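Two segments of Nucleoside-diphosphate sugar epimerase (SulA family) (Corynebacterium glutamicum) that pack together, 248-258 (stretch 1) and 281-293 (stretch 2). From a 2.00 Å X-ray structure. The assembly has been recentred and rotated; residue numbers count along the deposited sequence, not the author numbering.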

# COMPACT_ATOMS: atom_id res chain seq x y z
N THR A 248 19.97 10.48 2.37
CA THR A 248 19.56 9.09 2.47
C THR A 248 19.19 8.47 1.13
O THR A 248 18.50 9.10 0.33
CB THR A 248 18.33 8.99 3.41
OG1 THR A 248 18.67 9.55 4.68
CG2 THR A 248 17.92 7.54 3.59
N MSE A 249 19.65 7.24 0.89
CA MSE A 249 19.22 6.47 -0.27
C MSE A 249 18.60 5.16 0.19
O MSE A 249 19.29 4.31 0.78
CB MSE A 249 20.39 6.22 -1.25
CG MSE A 249 19.98 5.53 -2.56
SE MSE A 249 21.31 5.29 -3.77
CE MSE A 249 20.40 4.58 -5.12
N ILE A 250 17.30 5.02 -0.04
CA ILE A 250 16.61 3.76 0.21
C ILE A 250 16.45 3.03 -1.12
O ILE A 250 15.70 3.48 -1.99
CB ILE A 250 15.21 3.98 0.82
CG1 ILE A 250 15.30 4.87 2.06
CG2 ILE A 250 14.56 2.64 1.18
CD1 ILE A 250 16.35 4.39 3.08
N SER A 251 17.15 1.91 -1.29
CA SER A 251 17.23 1.27 -2.59
C SER A 251 16.54 -0.10 -2.60
O SER A 251 16.77 -0.91 -1.71
CB SER A 251 18.71 1.12 -3.00
OG SER A 251 18.81 0.75 -4.36
N ALA A 252 15.70 -0.35 -3.59
CA ALA A 252 15.03 -1.64 -3.69
C ALA A 252 16.06 -2.76 -3.86
O ALA A 252 17.10 -2.57 -4.50
CB ALA A 252 14.07 -1.65 -4.86
N SER A 253 15.79 -3.92 -3.27
CA SER A 253 16.60 -5.10 -3.55
C SER A 253 15.65 -6.29 -3.52
O SER A 253 14.46 -6.11 -3.76
CB SER A 253 17.74 -5.26 -2.54
OG SER A 253 18.59 -6.33 -2.93
N ALA A 254 16.16 -7.49 -3.23
CA ALA A 254 15.31 -8.68 -3.27
C ALA A 254 15.88 -9.79 -2.42
O ALA A 254 17.09 -9.88 -2.24
CB ALA A 254 15.14 -9.17 -4.73
N VAL A 255 15.01 -10.65 -1.91
CA VAL A 255 15.46 -11.81 -1.14
C VAL A 255 16.26 -12.74 -2.05
O VAL A 255 16.95 -13.66 -1.58
CB VAL A 255 14.28 -12.57 -0.53
CG1 VAL A 255 13.61 -11.74 0.58
CG2 VAL A 255 13.29 -12.92 -1.62
N GLY A 256 16.17 -12.49 -3.36
CA GLY A 256 16.95 -13.21 -4.35
C GLY A 256 18.44 -13.06 -4.08
O GLY A 256 19.25 -13.81 -4.62
N PHE A 257 18.79 -12.09 -3.25
CA PHE A 257 20.15 -11.93 -2.76
C PHE A 257 20.68 -13.23 -2.15
O PHE A 257 21.86 -13.53 -2.25
CB PHE A 257 20.20 -10.82 -1.71
CG PHE A 257 21.54 -10.66 -1.05
CD1 PHE A 257 22.51 -9.82 -1.59
CD2 PHE A 257 21.84 -11.35 0.12
CE1 PHE A 257 23.75 -9.67 -0.99
CE2 PHE A 257 23.08 -11.20 0.73
CZ PHE A 257 24.04 -10.36 0.17
N TYR A 258 19.79 -13.98 -1.49
CA TYR A 258 20.19 -15.19 -0.78
C TYR A 258 20.27 -16.38 -1.72
O TYR A 258 20.62 -17.50 -1.31
CB TYR A 258 19.23 -15.48 0.38
CG TYR A 258 19.14 -14.33 1.35
CD1 TYR A 258 20.23 -14.00 2.15
CD2 TYR A 258 17.99 -13.55 1.43
CE1 TYR A 258 20.17 -12.94 3.03
CE2 TYR A 258 17.92 -12.47 2.31
CZ TYR A 258 19.01 -12.17 3.10
OH TYR A 258 18.95 -11.12 3.95
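Stretch 2 281-293: VCRDWEHATAPAS

How does stretch 2 lie on stretch 1? Its first helix, which includes 281-287, runs nearly antiparallel to the strand from 248, at 166° and 8.6 Å between axes. A type I turn from His 287 to Ala 290 leads into a second helix, and Ala 292 comes opposite Met 249.

What does Trp 285 rest on? With chi1 t, one face of its indole lies against the strand backbone: Ser 253 CA sits over that face, 3.9 Å from the centroid of the Trp 285 six-membered ring, a CH-pi contact. Two waters link Ser 251 OG and Ala 252 O to Trp 285, one at its carbonyl, the other weakly at NE1.

Why does Glu 286 reach the strand when its CA-to-CB bond points sideways? Chi1 m and chi2 t extend the chain, bringing OE2 to 2.6 Å from Ser 253 OG, which donates a hydrogen bond from its t rotamer.

What fills the two ends? Cys 282, chi1 m, places SG 3.6 Å from Phe 257 N and 4.2 Å from Ala 254 CB. Phe 257, chi1 t, brings CE1 to 3.8 Å from Arg 283 CG. At the other end, the all-t selenomethionine Met 249 extends its CE to 4.0 Å from Thr 289 CG2; Thr 289 is p, its OG1 donating to Glu 286 O at 2.8 Å.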

# COMPACT_ATOMS: atom_id res chain seq x y z
N VAL A 281 23.36 -10.98 -9.36
CA VAL A 281 22.67 -9.77 -9.80
C VAL A 281 22.34 -8.88 -8.61
O VAL A 281 22.63 -7.68 -8.63
CB VAL A 281 21.36 -10.09 -10.55
CG1 VAL A 281 20.50 -8.84 -10.69
CG2 VAL A 281 21.68 -10.69 -11.93
N CYS A 282 21.77 -9.47 -7.57
CA CYS A 282 21.43 -8.70 -6.38
C CYS A 282 22.65 -8.13 -5.66
O CYS A 282 22.60 -6.99 -5.18
CB CYS A 282 20.55 -9.51 -5.43
SG CYS A 282 18.96 -9.95 -6.17
N ARG A 283 23.74 -8.89 -5.58
CA ARG A 283 24.97 -8.35 -4.98
C ARG A 283 25.43 -7.12 -5.75
O ARG A 283 25.78 -6.10 -5.15
CB ARG A 283 26.12 -9.39 -4.97
CG ARG A 283 25.94 -10.57 -4.00
CD ARG A 283 27.24 -11.39 -3.85
NE ARG A 283 27.69 -11.98 -5.12
CZ ARG A 283 27.33 -13.19 -5.54
NH1 ARG A 283 26.51 -13.95 -4.82
NH2 ARG A 283 27.78 -13.65 -6.70
N ASP A 284 25.45 -7.22 -7.08
CA ASP A 284 25.87 -6.09 -7.91
C ASP A 284 24.91 -4.91 -7.77
O ASP A 284 25.32 -3.76 -7.71
CB ASP A 284 25.91 -6.51 -9.37
CG ASP A 284 27.01 -7.54 -9.65
OD1 ASP A 284 27.87 -7.74 -8.77
OD2 ASP A 284 27.00 -8.13 -10.75
N TRP A 285 23.62 -5.23 -7.74
CA TRP A 285 22.58 -4.21 -7.62
C TRP A 285 22.76 -3.42 -6.31
O TRP A 285 22.70 -2.19 -6.29
CB TRP A 285 21.24 -4.93 -7.67
CG TRP A 285 20.01 -4.10 -7.68
CD1 TRP A 285 19.91 -2.75 -7.88
CD2 TRP A 285 18.68 -4.58 -7.50
NE1 TRP A 285 18.58 -2.37 -7.83
CE2 TRP A 285 17.81 -3.47 -7.60
CE3 TRP A 285 18.13 -5.86 -7.27
CZ2 TRP A 285 16.42 -3.59 -7.47
CZ3 TRP A 285 16.76 -5.97 -7.13
CH2 TRP A 285 15.91 -4.84 -7.22
N GLU A 286 23.01 -4.13 -5.22
CA GLU A 286 23.29 -3.45 -3.96
C GLU A 286 24.63 -2.71 -3.98
O GLU A 286 24.74 -1.58 -3.48
CB GLU A 286 23.22 -4.46 -2.80
CG GLU A 286 21.80 -5.01 -2.61
CD GLU A 286 21.68 -5.91 -1.41
OE1 GLU A 286 22.65 -6.00 -0.63
OE2 GLU A 286 20.61 -6.54 -1.24
N HIS A 287 25.65 -3.32 -4.56
CA HIS A 287 26.98 -2.70 -4.53
C HIS A 287 27.02 -1.40 -5.35
O HIS A 287 27.85 -0.54 -5.11
CB HIS A 287 28.06 -3.68 -5.03
CG HIS A 287 29.44 -3.09 -5.00
ND1 HIS A 287 30.13 -2.78 -6.15
CD2 HIS A 287 30.23 -2.73 -3.97
CE1 HIS A 287 31.30 -2.26 -5.83
NE2 HIS A 287 31.39 -2.22 -4.51
N ALA A 288 26.12 -1.27 -6.31
CA ALA A 288 26.04 -0.05 -7.10
C ALA A 288 25.68 1.21 -6.28
O ALA A 288 25.85 2.33 -6.76
CB ALA A 288 25.06 -0.23 -8.26
N THR A 289 25.19 1.03 -5.04
CA THR A 289 24.90 2.17 -4.18
C THR A 289 26.14 2.69 -3.46
O THR A 289 26.08 3.69 -2.74
CB THR A 289 23.81 1.87 -3.08
OG1 THR A 289 24.29 0.87 -2.17
CG2 THR A 289 22.49 1.42 -3.71
N ALA A 290 27.26 2.01 -3.65
CA ALA A 290 28.49 2.34 -2.92
C ALA A 290 28.90 3.82 -2.92
O ALA A 290 29.34 4.33 -1.89
CB ALA A 290 29.65 1.44 -3.39
N PRO A 291 28.73 4.54 -4.04
CA PRO A 291 29.08 5.96 -4.01
C PRO A 291 28.31 6.76 -2.95
O PRO A 291 28.88 7.68 -2.35
CB PRO A 291 28.73 6.45 -5.41
CG PRO A 291 28.87 5.22 -6.27
CD PRO A 291 28.37 4.09 -5.41
N ALA A 292 27.05 6.42 -2.71
CA ALA A 292 26.28 7.13 -1.69
C ALA A 292 26.82 6.87 -0.29
O ALA A 292 27.04 7.79 0.49
CB ALA A 292 24.81 6.74 -1.76
N SER A 293 27.03 5.61 0.05
CA SER A 293 27.49 5.29 1.39
C SER A 293 28.95 5.72 1.57
O SER A 293 29.34 6.14 2.66
CB SER A 293 27.29 3.81 1.71
OG SER A 293 27.80 3.00 0.67
O HOH W 1 20.08 -1.45 -4.48
O HOH W 2 17.00 -0.36 -6.39